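Local coordinates for protein uncharacterized tRNA/rRNA methyltransferase HI_0380 (Haemophilus influenzae, PDB 3ILK) that probably methylates tRNA or rRNA with S-adenosyl-L-methionine as the methyl donor, as a dimeric member of the SpoU (TrmH) branch of the SPOUT methyltransferases, at residues Glu94-Glu97 / Cys98-Val102; Val152-Glu155 / Leu156-Phe160; Val103-Lys106 / Gly107-Ile111; Thr15-Ser18 / Gly19-Gly22; Asp45-Ser48 / Tyr49-Ala53. All coordinates share one frame; numbering follows the deposited sequence.

Interaction 1. Residues Glu94-Glu97 / Cys98-Val102; sequences EPRE and CAEKV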
loop_
_atom_site.group_PDB
_atom_site.type_symbol
_atom_site.label_atom_id
_atom_site.label_comp_id
_atom_site.label_asym_id
_atom_site.label_seq_id
_atom_site.Cartn_x
_atom_site.Cartn_y
_atom_site.Cartn_z
ATOM N N GLU A 94 -3.109 -6.484 -17.071
ATOM C CA GLU A 94 -2.748 -6.928 -15.720
ATOM C C GLU A 94 -3.819 -6.430 -14.738
ATOM O O GLU A 94 -4.705 -5.684 -15.160
ATOM C CB GLU A 94 -1.347 -6.422 -15.351
ATOM C CG GLU A 94 -0.282 -6.960 -16.320
ATOM C CD GLU A 94 1.021 -6.221 -16.261
ATOM O OE1 GLU A 94 1.961 -6.715 -16.893
ATOM O OE2 GLU A 94 1.132 -5.179 -15.577
ATOM N N PRO A 95 -3.783 -6.896 -13.467
ATOM C CA PRO A 95 -4.894 -6.720 -12.526
ATOM C C PRO A 95 -5.337 -5.281 -12.254
ATOM O O PRO A 95 -6.526 -5.051 -12.057
ATOM C CB PRO A 95 -4.334 -7.317 -11.235
ATOM C CG PRO A 95 -3.431 -8.402 -11.716
ATOM C CD PRO A 95 -2.718 -7.705 -12.844
ATOM N N ARG A 96 -4.404 -4.336 -12.240
ATOM C CA ARG A 96 -4.787 -2.939 -12.031
ATOM C C ARG A 96 -5.693 -2.421 -13.168
ATOM O O ARG A 96 -6.800 -1.984 -12.916
ATOM C CB ARG A 96 -3.547 -2.052 -11.861
ATOM C CG ARG A 96 -3.843 -0.822 -11.087
ATOM C CD ARG A 96 -2.631 -0.313 -10.322
ATOM N NE ARG A 96 -2.193 -1.256 -9.288
ATOM C CZ ARG A 96 -1.051 -1.151 -8.593
ATOM N NH1 ARG A 96 -0.764 -2.067 -7.670
ATOM N NH2 ARG A 96 -0.196 -0.138 -8.813
ATOM N N GLU A 97 -5.226 -2.474 -14.413
ATOM C CA GLU A 97 -6.053 -2.051 -15.558
ATOM C C GLU A 97 -7.312 -2.893 -15.612
ATOM O O GLU A 97 -8.377 -2.409 -15.865
ATOM C CB GLU A 97 -5.322 -2.238 -16.883
ATOM C CG GLU A 97 -5.917 -1.401 -18.035
ATOM C CD GLU A 97 -5.410 -1.820 -19.435
ATOM O OE1 GLU A 97 -4.276 -2.373 -19.545
ATOM O OE2 GLU A 97 -6.141 -1.567 -20.429
ATOM N N CYS A 98 -7.178 -4.180 -15.364
ATOM C CA CYS A 98 -8.346 -5.041 -15.405
ATOM C C CYS A 98 -9.470 -4.570 -14.439
ATOM O O CYS A 98 -10.633 -4.481 -14.831
ATOM C CB CYS A 98 -7.952 -6.451 -15.053
ATOM S SG CYS A 98 -9.397 -7.485 -15.176
ATOM N N ALA A 99 -9.086 -4.257 -13.194
ATOM C CA ALA A 99 -10.025 -3.770 -12.168
ATOM C C ALA A 99 -10.667 -2.428 -12.567
ATOM O O ALA A 99 -11.876 -2.198 -12.353
ATOM C CB ALA A 99 -9.297 -3.654 -10.801
ATOM N N GLU A 100 -9.881 -1.539 -13.163
ATOM C CA GLU A 100 -10.472 -0.284 -13.602
ATOM C C GLU A 100 -11.555 -0.518 -14.648
ATOM O O GLU A 100 -12.597 0.137 -14.599
ATOM C CB GLU A 100 -9.438 0.671 -14.161
ATOM C CG GLU A 100 -8.539 1.214 -13.086
ATOM C CD GLU A 100 -7.319 1.850 -13.674
ATOM O OE1 GLU A 100 -6.293 1.931 -12.947
ATOM O OE2 GLU A 100 -7.386 2.236 -14.875
ATOM N N LYS A 101 -11.316 -1.453 -15.574
ATOM C CA LYS A 101 -12.351 -1.801 -16.545
ATOM C C LYS A 101 -13.562 -2.445 -15.901
ATOM O O LYS A 101 -14.658 -2.159 -16.296
ATOM C CB LYS A 101 -11.839 -2.807 -17.566
ATOM C CG LYS A 101 -11.120 -2.272 -18.774
ATOM C CD LYS A 101 -10.887 -3.515 -19.673
ATOM C CE LYS A 101 -9.558 -3.475 -20.358
ATOM N NZ LYS A 101 -9.610 -2.511 -21.524
ATOM N N VAL A 102 -13.366 -3.435 -15.013
ATOM C CA VAL A 102 -14.498 -4.097 -14.382
ATOM C C VAL A 102 -15.398 -3.046 -13.674
ATOM O O VAL A 102 -16.627 -2.983 -13.907
ATOM C CB VAL A 102 -13.987 -5.228 -13.462
ATOM C CG1 VAL A 102 -15.132 -5.965 -12.786
ATOM C CG2 VAL A 102 -13.211 -6.273 -14.358
#
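Cys-98 N and Glu-94 O close the first turn of helix 95-104, one of the helices flanking the parallel sheet of this SPOUT methyltransferase, with Glu-94 as N-cap. The bond is 2.9 Å long and runs nearly along the C=O axis, and Ala-99 N to Pro-95 O, also 2.9 Å, continues the alpha-helical pattern. Pro-95, which has no N-H to give, occupies the first turn, where none is needed. This is the tight side. Cys-98 CB sits 3.3 Å from Glu-94 O, and Ala-99 CB lies equally near Pro-95 O. Beyond the segments Pro-95 and Cys-98 rest on Leu-132, and Pro-95 also meets Ile-134, a predicted S-adenosyl-L-methionine-binding residue.

The solvent side, with Glu-97 and Glu-100 exposed, is looser. Glu-97 and Lys-101, one turn apart, lie alongside each other and point the same way. Glu-97 OE2 and Lys-101 NZ stand 3.8 Å apart, a long salt bridge; Lys-101 has a second, cation-pi partner in Tyr-130. Arg-96 belongs to neither side: it turns into the dimer interface, where its guanidinium bridges Glu-155 of its own chain and Glu-155 of the second subunit. Its NE stands 6.4 Å from Glu-100 OE1, and what remains between these two side chains is an oblique crossing in which Arg-96 CG comes to 4.1 Å from Glu-100 OE1.

Interaction 2. Residues Val152-Glu155 / Leu156-Phe160; sequences VSYE and LRMAF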
loop_
_atom_site.group_PDB
_atom_site.type_symbol
_atom_site.label_atom_id
_atom_site.label_comp_id
_atom_site.label_asym_id
_atom_site.label_seq_id
_atom_site.Cartn_x
_atom_site.Cartn_y
_atom_site.Cartn_z
ATOM N N VAL A 152 -6.654 -10.752 -7.266
ATOM C CA VAL A 152 -7.571 -10.050 -8.262
ATOM C C VAL A 152 -8.681 -9.327 -7.468
ATOM O O VAL A 152 -9.074 -8.183 -7.797
ATOM C CB VAL A 152 -8.201 -11.073 -9.222
ATOM C CG1 VAL A 152 -9.364 -10.446 -10.052
ATOM C CG2 VAL A 152 -7.129 -11.681 -10.124
ATOM N N SER A 153 -9.177 -10.008 -6.426
ATOM C CA SER A 153 -10.244 -9.463 -5.523
ATOM C C SER A 153 -9.772 -8.189 -4.858
ATOM O O SER A 153 -10.524 -7.197 -4.767
ATOM C CB SER A 153 -10.598 -10.470 -4.403
ATOM O OG SER A 153 -11.123 -11.676 -4.928
ATOM N N TYR A 154 -8.527 -8.206 -4.376
ATOM C CA TYR A 154 -7.944 -7.044 -3.759
ATOM C C TYR A 154 -7.895 -5.841 -4.784
ATOM O O TYR A 154 -8.271 -4.770 -4.461
ATOM C CB TYR A 154 -6.568 -7.377 -3.198
ATOM C CG TYR A 154 -5.691 -6.156 -2.955
ATOM C CD1 TYR A 154 -5.842 -5.366 -1.790
ATOM C CD2 TYR A 154 -4.730 -5.795 -3.854
ATOM C CE1 TYR A 154 -5.040 -4.253 -1.577
ATOM C CE2 TYR A 154 -3.917 -4.668 -3.634
ATOM C CZ TYR A 154 -4.084 -3.913 -2.493
ATOM O OH TYR A 154 -3.288 -2.815 -2.241
ATOM N N GLU A 155 -7.440 -6.058 -6.005
ATOM C CA GLU A 155 -7.356 -4.969 -6.988
ATOM C C GLU A 155 -8.764 -4.520 -7.334
ATOM O O GLU A 155 -9.006 -3.340 -7.510
ATOM C CB GLU A 155 -6.604 -5.405 -8.264
ATOM C CG GLU A 155 -5.073 -5.403 -8.203
ATOM C CD GLU A 155 -4.420 -4.030 -7.995
ATOM O OE1 GLU A 155 -3.226 -3.904 -8.283
ATOM O OE2 GLU A 155 -5.082 -3.062 -7.571
ATOM N N LEU A 156 -9.710 -5.455 -7.377
ATOM C CA LEU A 156 -11.113 -5.085 -7.533
ATOM C C LEU A 156 -11.630 -4.165 -6.417
ATOM O O LEU A 156 -12.216 -3.075 -6.682
ATOM C CB LEU A 156 -12.010 -6.291 -7.729
ATOM C CG LEU A 156 -11.835 -7.093 -9.029
ATOM C CD1 LEU A 156 -12.586 -8.402 -8.821
ATOM C CD2 LEU A 156 -12.333 -6.324 -10.312
ATOM N N ARG A 157 -11.358 -4.533 -5.178
ATOM C CA ARG A 157 -11.807 -3.702 -4.103
ATOM C C ARG A 157 -11.147 -2.321 -4.165
ATOM O O ARG A 157 -11.824 -1.292 -3.950
ATOM C CB ARG A 157 -11.551 -4.339 -2.752
ATOM C CG ARG A 157 -12.171 -3.526 -1.623
ATOM C CD ARG A 157 -12.097 -4.191 -0.245
ATOM N NE ARG A 157 -12.831 -3.371 0.729
ATOM C CZ ARG A 157 -14.148 -3.437 0.913
ATOM N NH1 ARG A 157 -14.881 -4.294 0.227
ATOM N NH2 ARG A 157 -14.738 -2.634 1.761
HETATM N N MSE A 158 -9.840 -2.299 -4.455
HETATM C CA MSE A 158 -9.102 -1.013 -4.545
HETATM C C MSE A 158 -9.678 -0.133 -5.655
HETATM O O MSE A 158 -9.759 1.066 -5.495
HETATM C CB MSE A 158 -7.611 -1.215 -4.839
HETATM C CG MSE A 158 -6.848 -1.915 -3.729
HETATM SE SE MSE A 158 -6.883 -0.886 -2.061
HETATM C CE MSE A 158 -5.907 0.646 -2.777
ATOM N N ALA A 159 -10.037 -0.744 -6.789
ATOM C CA ALA A 159 -10.658 0.011 -7.887
ATOM C C ALA A 159 -11.997 0.617 -7.441
ATOM O O ALA A 159 -12.262 1.785 -7.684
ATOM C CB ALA A 159 -10.832 -0.879 -9.110
ATOM N N PHE A 160 -12.812 -0.201 -6.772
ATOM C CA PHE A 160 -14.073 0.221 -6.193
ATOM C C PHE A 160 -13.934 1.425 -5.217
ATOM O O PHE A 160 -14.716 2.396 -5.313
ATOM C CB PHE A 160 -14.743 -1.006 -5.550
ATOM C CG PHE A 160 -15.966 -0.698 -4.700
ATOM C CD1 PHE A 160 -17.176 -0.306 -5.288
ATOM C CD2 PHE A 160 -15.921 -0.868 -3.304
ATOM C CE1 PHE A 160 -18.302 -0.045 -4.502
ATOM C CE2 PHE A 160 -17.042 -0.614 -2.507
ATOM C CZ PHE A 160 -18.230 -0.209 -3.103
#
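Four successive i to i+4 bonds define this piece of the helix 145-169, from Leu-156 N on Val-152 O at 2.8 Å to Ala-159 N on Glu-155 O at 2.9 Å, every N-H pointing nearly straight at its acceptor. On one flank Met-158, a selenomethionine, crosses the Tyr-154 ring. Its CG lies over one face, 3.8 Å from the ring centroid and 20° off the normal, displaced toward the rim: a CH-pi contact. SE follows at 4.6 Å from the centroid but 43° off the normal, an oblique Met-aromatic contact. Met-158 CG lies beside the backbone N, and the bend at chi2 (-62°) then keeps SE near the ring.

Along another flank Val-152 and Leu-156 lie side by side, pointing the same way, with Val-152 CG1 4.0 Å from Leu-156 CD1. This flank faces the parallel sheet of the SPOUT fold, where Val-152 meets Phe-113 and Leu-156 meets Ile-111. The Tyr-154 flank instead helps to form the dimer interface. Tyr-154 OH is hydrogen-bonded to Glu-155 OE1 of the second subunit, while Met-158 packs on Pro-135 of that subunit. Glu-155 bends at chi2, and its carboxylate also meets arginines of both chains. Within the segments Glu-155 OE2 approaches Met-158 CB only to 4.2 Å.

Interaction 3. Residues Val103-Lys106 / Gly107-Ile111; sequences VAYK and GKIAI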
loop_
_atom_site.group_PDB
_atom_site.type_symbol
_atom_site.label_atom_id
_atom_site.label_comp_id
_atom_site.label_asym_id
_atom_site.label_seq_id
_atom_site.Cartn_x
_atom_site.Cartn_y
_atom_site.Cartn_z
ATOM N N VAL A 103 -14.758 -2.163 -12.912
ATOM C CA VAL A 103 -15.451 -1.210 -12.101
ATOM C C VAL A 103 -16.228 -0.195 -12.951
ATOM O O VAL A 103 -17.255 0.308 -12.511
ATOM C CB VAL A 103 -14.450 -0.453 -11.165
ATOM C CG1 VAL A 103 -14.169 0.986 -11.677
ATOM C CG2 VAL A 103 -15.004 -0.412 -9.791
ATOM N N ALA A 104 -15.760 0.113 -14.159
ATOM C CA ALA A 104 -16.534 1.030 -15.029
ATOM C C ALA A 104 -17.525 0.231 -15.952
ATOM O O ALA A 104 -18.270 0.824 -16.736
ATOM C CB ALA A 104 -15.580 1.814 -15.858
ATOM N N TYR A 105 -17.534 -1.111 -15.886
ATOM C CA TYR A 105 -18.371 -1.898 -16.833
ATOM C C TYR A 105 -19.870 -1.874 -16.480
ATOM O O TYR A 105 -20.286 -2.333 -15.413
ATOM C CB TYR A 105 -17.916 -3.383 -17.011
ATOM C CG TYR A 105 -18.673 -3.980 -18.198
ATOM C CD1 TYR A 105 -18.443 -3.492 -19.491
ATOM C CD2 TYR A 105 -19.684 -4.954 -18.026
ATOM C CE1 TYR A 105 -19.115 -3.986 -20.564
ATOM C CE2 TYR A 105 -20.423 -5.432 -19.154
ATOM C CZ TYR A 105 -20.094 -4.980 -20.386
ATOM O OH TYR A 105 -20.763 -5.403 -21.489
ATOM N N LYS A 106 -20.691 -1.257 -17.341
ATOM C CA LYS A 106 -22.141 -1.245 -17.110
ATOM C C LYS A 106 -22.849 -2.554 -17.508
ATOM O O LYS A 106 -23.686 -2.549 -18.434
ATOM C CB LYS A 106 -22.771 -0.029 -17.802
ATOM C CG LYS A 106 -22.171 1.289 -17.350
ATOM C CD LYS A 106 -22.942 2.480 -18.081
ATOM C CE LYS A 106 -21.902 3.516 -18.407
ATOM N NZ LYS A 106 -21.290 4.231 -17.258
ATOM N N GLY A 107 -22.551 -3.661 -16.783
ATOM C CA GLY A 107 -23.209 -4.946 -17.021
ATOM C C GLY A 107 -22.636 -5.925 -16.020
ATOM O O GLY A 107 -22.043 -5.447 -15.067
ATOM N N LYS A 108 -22.855 -7.242 -16.206
ATOM C CA LYS A 108 -22.236 -8.298 -15.407
ATOM C C LYS A 108 -20.930 -8.759 -16.055
ATOM O O LYS A 108 -20.841 -8.838 -17.291
ATOM C CB LYS A 108 -23.162 -9.532 -15.306
ATOM C CG LYS A 108 -24.339 -9.410 -14.344
ATOM C CD LYS A 108 -25.152 -10.710 -14.362
ATOM C CE LYS A 108 -26.444 -10.553 -13.615
ATOM N NZ LYS A 108 -27.282 -11.778 -13.814
ATOM N N ILE A 109 -19.982 -9.136 -15.210
ATOM C CA ILE A 109 -18.637 -9.450 -15.560
ATOM C C ILE A 109 -18.388 -10.851 -14.978
ATOM O O ILE A 109 -18.710 -11.121 -13.789
ATOM C CB ILE A 109 -17.653 -8.405 -14.872
ATOM C CG1 ILE A 109 -17.948 -6.977 -15.311
ATOM C CG2 ILE A 109 -16.177 -8.790 -15.081
ATOM C CD1 ILE A 109 -18.694 -6.187 -14.235
ATOM N N ALA A 110 -17.857 -11.758 -15.788
ATOM C CA ALA A 110 -17.280 -12.992 -15.169
ATOM C C ALA A 110 -15.754 -12.891 -15.201
ATOM O O ALA A 110 -15.169 -12.467 -16.190
ATOM C CB ALA A 110 -17.771 -14.231 -15.936
ATOM N N ILE A 111 -15.091 -13.177 -14.101
ATOM C CA ILE A 111 -13.670 -13.403 -14.159
ATOM C C ILE A 111 -13.412 -14.886 -13.965
ATOM O O ILE A 111 -13.773 -15.431 -12.933
ATOM C CB ILE A 111 -12.954 -12.532 -13.125
ATOM C CG1 ILE A 111 -13.454 -11.052 -13.264
ATOM C CG2 ILE A 111 -11.463 -12.631 -13.322
ATOM C CD1 ILE A 111 -12.951 -10.155 -12.144
#
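Gly-107 N donates to Tyr-105 O over 3.0 Å, a weak bond with a 140° angle at the hydrogen, closing an inverse gamma turn centred on Lys-106. The turn brings the glycine against the aromatic ring of Tyr-105. Gly-107 N lies 3.4 Å from Tyr-105 CD2, and Gly-107 CA is 3.5 Å from Tyr-105 CE2, an oblique approach to the ring. With CG anti to the backbone N (chi1 -169°), Tyr-105 extends alongside the chain that follows it.

Helix 95-104 and strand 109-113 are joined here, the turn carrying the chain from a flanking helix into the middle of the parallel sheet. Ile-109, at the start of the strand, then packs on the base of the tyrosine side chain, at CB and CD2: its CG1 is 3.8 Å from Tyr-105 CD2, and its CD1 4.0 Å from Tyr-105 CB. Both residues also touch Leu-77 of the adjacent strand 77-81, which ties the connection to the sheet. The phenol oxygen of Tyr-105 is hydrogen-bonded to Ser-76 OG, fixing the far end of the ring. Lys-106 and Lys-108 are exposed, yet in one conformer Lys-108 is extended and its NZ forms a salt bridge with Asp-74.

Interaction 4. Residues Thr15-Ser18 / Gly19-Gly22; sequences TSHS and GNIG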
loop_
_atom_site.group_PDB
_atom_site.type_symbol
_atom_site.label_atom_id
_atom_site.label_comp_id
_atom_site.label_asym_id
_atom_site.label_seq_id
_atom_site.Cartn_x
_atom_site.Cartn_y
_atom_site.Cartn_z
ATOM N N THR A 15 -11.836 -27.176 -10.219
ATOM C CA THR A 15 -10.999 -27.156 -9.051
ATOM C C THR A 15 -10.734 -28.607 -8.717
ATOM O O THR A 15 -11.544 -29.463 -9.056
ATOM C CB THR A 15 -11.745 -26.525 -7.848
ATOM O OG1 THR A 15 -12.958 -27.277 -7.581
ATOM C CG2 THR A 15 -12.058 -25.067 -8.119
ATOM N N SER A 16 -9.608 -28.852 -8.053
ATOM C CA SER A 16 -9.170 -30.173 -7.612
ATOM C C SER A 16 -9.479 -30.422 -6.143
ATOM O O SER A 16 -10.546 -31.004 -5.809
ATOM C CB SER A 16 -7.662 -30.336 -7.840
ATOM O OG SER A 16 -7.353 -30.152 -9.216
ATOM N N HIS A 17 -8.564 -30.052 -5.248
ATOM C CA HIS A 17 -8.782 -30.284 -3.814
ATOM C C HIS A 17 -9.972 -29.447 -3.376
ATOM O O HIS A 17 -10.080 -28.245 -3.739
ATOM C CB HIS A 17 -7.540 -29.916 -2.994
ATOM C CG HIS A 17 -6.319 -30.680 -3.379
ATOM N ND1 HIS A 17 -5.903 -31.809 -2.701
ATOM C CD2 HIS A 17 -5.423 -30.485 -4.374
ATOM C CE1 HIS A 17 -4.801 -32.271 -3.261
ATOM N NE2 HIS A 17 -4.493 -31.491 -4.283
ATOM N N SER A 18 -10.881 -30.072 -2.627
ATOM C CA SER A 18 -12.133 -29.427 -2.255
ATOM C C SER A 18 -11.875 -28.242 -1.325
ATOM O O SER A 18 -12.691 -27.338 -1.238
ATOM C CB SER A 18 -13.071 -30.427 -1.612
ATOM O OG SER A 18 -12.435 -31.017 -0.522
ATOM N N GLY A 19 -10.721 -28.254 -0.654
ATOM C CA GLY A 19 -10.251 -27.121 0.134
ATOM C C GLY A 19 -9.991 -25.856 -0.658
ATOM O O GLY A 19 -10.123 -24.775 -0.119
ATOM N N ASN A 20 -9.613 -25.980 -1.932
ATOM C CA ASN A 20 -9.320 -24.821 -2.765
ATOM C C ASN A 20 -10.527 -23.925 -3.008
ATOM O O ASN A 20 -10.395 -22.705 -3.129
ATOM C CB ASN A 20 -8.753 -25.270 -4.109
ATOM C CG ASN A 20 -7.430 -25.990 -3.959
ATOM O OD1 ASN A 20 -6.843 -25.991 -2.879
ATOM N ND2 ASN A 20 -6.955 -26.610 -5.036
ATOM N N ILE A 21 -11.697 -24.541 -3.149
ATOM C CA ILE A 21 -12.972 -23.790 -3.192
ATOM C C ILE A 21 -13.154 -22.996 -1.884
ATOM O O ILE A 21 -13.531 -21.850 -1.905
ATOM C CB ILE A 21 -14.170 -24.781 -3.328
ATOM C CG1 ILE A 21 -14.082 -25.534 -4.647
ATOM C CG2 ILE A 21 -15.488 -24.080 -3.062
ATOM C CD1 ILE A 21 -15.124 -26.624 -4.782
ATOM N N GLY A 22 -12.932 -23.644 -0.736
ATOM C CA GLY A 22 -12.986 -22.890 0.505
ATOM C C GLY A 22 -12.032 -21.676 0.588
ATOM O O GLY A 22 -12.433 -20.615 1.061
HETATM O O HOH W 1 -7.804 -26.371 -7.551
#
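His-17 O receives Asn-20 N at the start of the helix 18-31, in the loop-to-helix junction that follows strand 8-13 of the sheet. This is the direct hydrogen bond between the two segments. It spans 2.9 Å with a 149° angle at the hydrogen, but the donor stands above the carbonyl plane, 54° out of it, as fits the tight turn into the helix.

A water supplies a second polar link. It accepts from Asn-20 ND2 at 2.7 Å and from Ser-16 N at 3.1 Å, joining the amide side chain to the loop backbone. Asn-20 CG lies anti to its carbonyl carbon (chi1 -63°), which turns the amide back over the loop and brings ND2 to 3.9 Å from His-17 CB.

Ser-18 turns from the loop toward the 45-48 segment, its OG hydrogen-bonded to Asp-45 OD1 and its carbonyl oxygen to Ser-48 OG, so the junction is fastened to the next helix.

The remaining contact is van der Waals. Thr-15 and Ile-21 cross at about a right angle, both also reaching Pro-41. The backbone of Thr-15 is further held by Lys-42, and its side chain lies about 9 Å from that of Gly-114, predicted to bind S-adenosyl-L-methionine. Thr-15 OG1 lies 3.6 Å from both Ile-21 CG1 and Ile-21 CD1.

Interaction 5. Residues Asp45-Ser48 / Tyr49-Ala53; sequences DEQS and YALSA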
loop_
_atom_site.group_PDB
_atom_site.type_symbol
_atom_site.label_atom_id
_atom_site.label_comp_id
_atom_site.label_asym_id
_atom_site.label_seq_id
_atom_site.Cartn_x
_atom_site.Cartn_y
_atom_site.Cartn_z
ATOM N N ASP A 45 -16.915 -30.824 -0.430
ATOM C CA ASP A 45 -17.242 -31.617 0.754
ATOM C C ASP A 45 -16.934 -30.759 1.972
ATOM O O ASP A 45 -16.782 -29.551 1.832
ATOM C CB ASP A 45 -16.390 -32.884 0.762
ATOM C CG ASP A 45 -14.894 -32.568 0.730
ATOM O OD1 ASP A 45 -14.484 -31.492 1.232
ATOM O OD2 ASP A 45 -14.120 -33.377 0.175
ATOM N N GLU A 46 -16.802 -31.382 3.143
ATOM C CA GLU A 46 -16.569 -30.635 4.373
ATOM C C GLU A 46 -15.361 -29.682 4.280
ATOM O O GLU A 46 -15.432 -28.549 4.752
ATOM C CB GLU A 46 -16.466 -31.567 5.578
ATOM C CG GLU A 46 -16.417 -30.852 6.931
ATOM C CD GLU A 46 -17.794 -30.419 7.465
ATOM O OE1 GLU A 46 -18.286 -31.037 8.452
ATOM O OE2 GLU A 46 -18.374 -29.446 6.913
ATOM N N GLN A 47 -14.286 -30.126 3.632
ATOM C CA GLN A 47 -13.103 -29.294 3.417
ATOM C C GLN A 47 -13.371 -27.988 2.655
ATOM O O GLN A 47 -12.700 -26.991 2.924
ATOM C CB GLN A 47 -11.979 -30.082 2.720
ATOM C CG GLN A 47 -11.405 -31.226 3.540
ATOM C CD GLN A 47 -11.141 -30.802 4.966
ATOM O OE1 GLN A 47 -10.353 -29.874 5.221
ATOM N NE2 GLN A 47 -11.819 -31.457 5.910
ATOM N N SER A 48 -14.329 -27.995 1.715
ATOM C CA SER A 48 -14.731 -26.781 1.009
ATOM C C SER A 48 -15.291 -25.759 1.997
ATOM O O SER A 48 -15.110 -24.535 1.832
ATOM C CB SER A 48 -15.776 -27.098 -0.075
ATOM O OG SER A 48 -15.319 -28.145 -0.924
ATOM N N TYR A 49 -15.970 -26.280 3.014
ATOM C CA TYR A 49 -16.555 -25.463 4.062
ATOM C C TYR A 49 -15.552 -25.085 5.142
ATOM O O TYR A 49 -15.441 -23.911 5.493
ATOM C CB TYR A 49 -17.767 -26.171 4.669
ATOM C CG TYR A 49 -18.889 -26.253 3.670
ATOM C CD1 TYR A 49 -19.758 -25.182 3.510
ATOM C CD2 TYR A 49 -19.052 -27.382 2.846
ATOM C CE1 TYR A 49 -20.799 -25.233 2.593
ATOM C CE2 TYR A 49 -20.088 -27.449 1.919
ATOM C CZ TYR A 49 -20.955 -26.355 1.802
ATOM O OH TYR A 49 -21.994 -26.371 0.908
ATOM N N ALA A 50 -14.804 -26.071 5.623
ATOM C CA ALA A 50 -13.753 -25.843 6.612
ATOM C C ALA A 50 -12.780 -24.726 6.221
ATOM O O ALA A 50 -12.533 -23.833 7.011
ATOM C CB ALA A 50 -12.980 -27.127 6.900
ATOM N N LEU A 51 -12.217 -24.800 5.022
ATOM C CA LEU A 51 -11.235 -23.809 4.580
ATOM C C LEU A 51 -11.834 -22.417 4.248
ATOM O O LEU A 51 -11.090 -21.435 3.980
ATOM C CB LEU A 51 -10.402 -24.390 3.412
ATOM C CG LEU A 51 -9.155 -25.190 3.818
ATOM C CD1 LEU A 51 -9.509 -26.314 4.804
ATOM C CD2 LEU A 51 -8.431 -25.760 2.614
ATOM N N SER A 52 -13.171 -22.316 4.240
ATOM C CA SER A 52 -13.799 -21.027 3.937
ATOM C C SER A 52 -13.691 -20.099 5.161
ATOM O O SER A 52 -13.773 -18.857 5.055
ATOM C CB SER A 52 -15.257 -21.211 3.485
ATOM O OG SER A 52 -16.074 -21.438 4.614
ATOM N N ALA A 53 -13.532 -20.717 6.325
ATOM C CA ALA A 53 -13.218 -19.982 7.547
ATOM C C ALA A 53 -14.210 -18.850 7.903
ATOM O O ALA A 53 -13.795 -17.759 8.254
ATOM C CB ALA A 53 -11.743 -19.450 7.495
#
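Glu-46 O grips two backbone nitrogens. Ala-50 N comes nearly straight at 2.7 Å, with 173° at the hydrogen, while Tyr-49 N, at 2.9 Å, makes only a weak bond. Leu-51 N adds a bond to Gln-47 O at 3.1 Å. The Tyr-49 ring turns an edge to the backbone, its CD2 3.3 Å from Asp-45 O, which lies near the ring plane. Glu-46 OE2 approaches Tyr-49 at CB, 4.0 Å away, with carboxylate and ring planes 85° apart. Gln-47 bends at chi2, and its OE1 reaches Leu-51 CD1 at 3.7 Å.

A capping box positions this short helix: Asp-45 N donates to Ser-48 OG at 3.2 Å, and Asp-45 OD1 accepts weakly from Gln-47 N. At the other end Tyr-49 O takes both Ser-52 N and Ser-52 OG, the hydroxyl in the carbonyl plane and on a lone pair at 2.7 Å. A type I turn from Ala-50 to Ala-53 leads the chain away.

Farther out, Leu-51 touches Ser-23 and Ala-53 touches Arg-26, both on helix 18-31. Ala-53 O is hydrogen-bonded to Tyr-140 OH of the second subunit. Tyr-49 leans on Glu-56, Val-59 and Lys-60, so helix 46-50 contacts both helix 18-31 and helix 56-61.

Interactions 1 and 2 lie on two helices that pack together through Ala-99 and Ala-159, and both touch the second subunit; interaction 2 is the more buried. Interaction 3 shares helix 95-104 with interaction 1 but lies at the surface, replacing regular helical bonding with a turn and an aromatic contact, though Ile-111 still reaches Leu-156 of interaction 2. Interactions 4 and 5 form a second cluster, centres 8 Å apart and at least 23 Å from those of the other three; interaction 4 is largely buried, while most residues of interaction 5 are exposed. There the chemistry is largely that of helix starts, hydroxyls and water, in contrast to the interchain charge network of interactions 1 and 2.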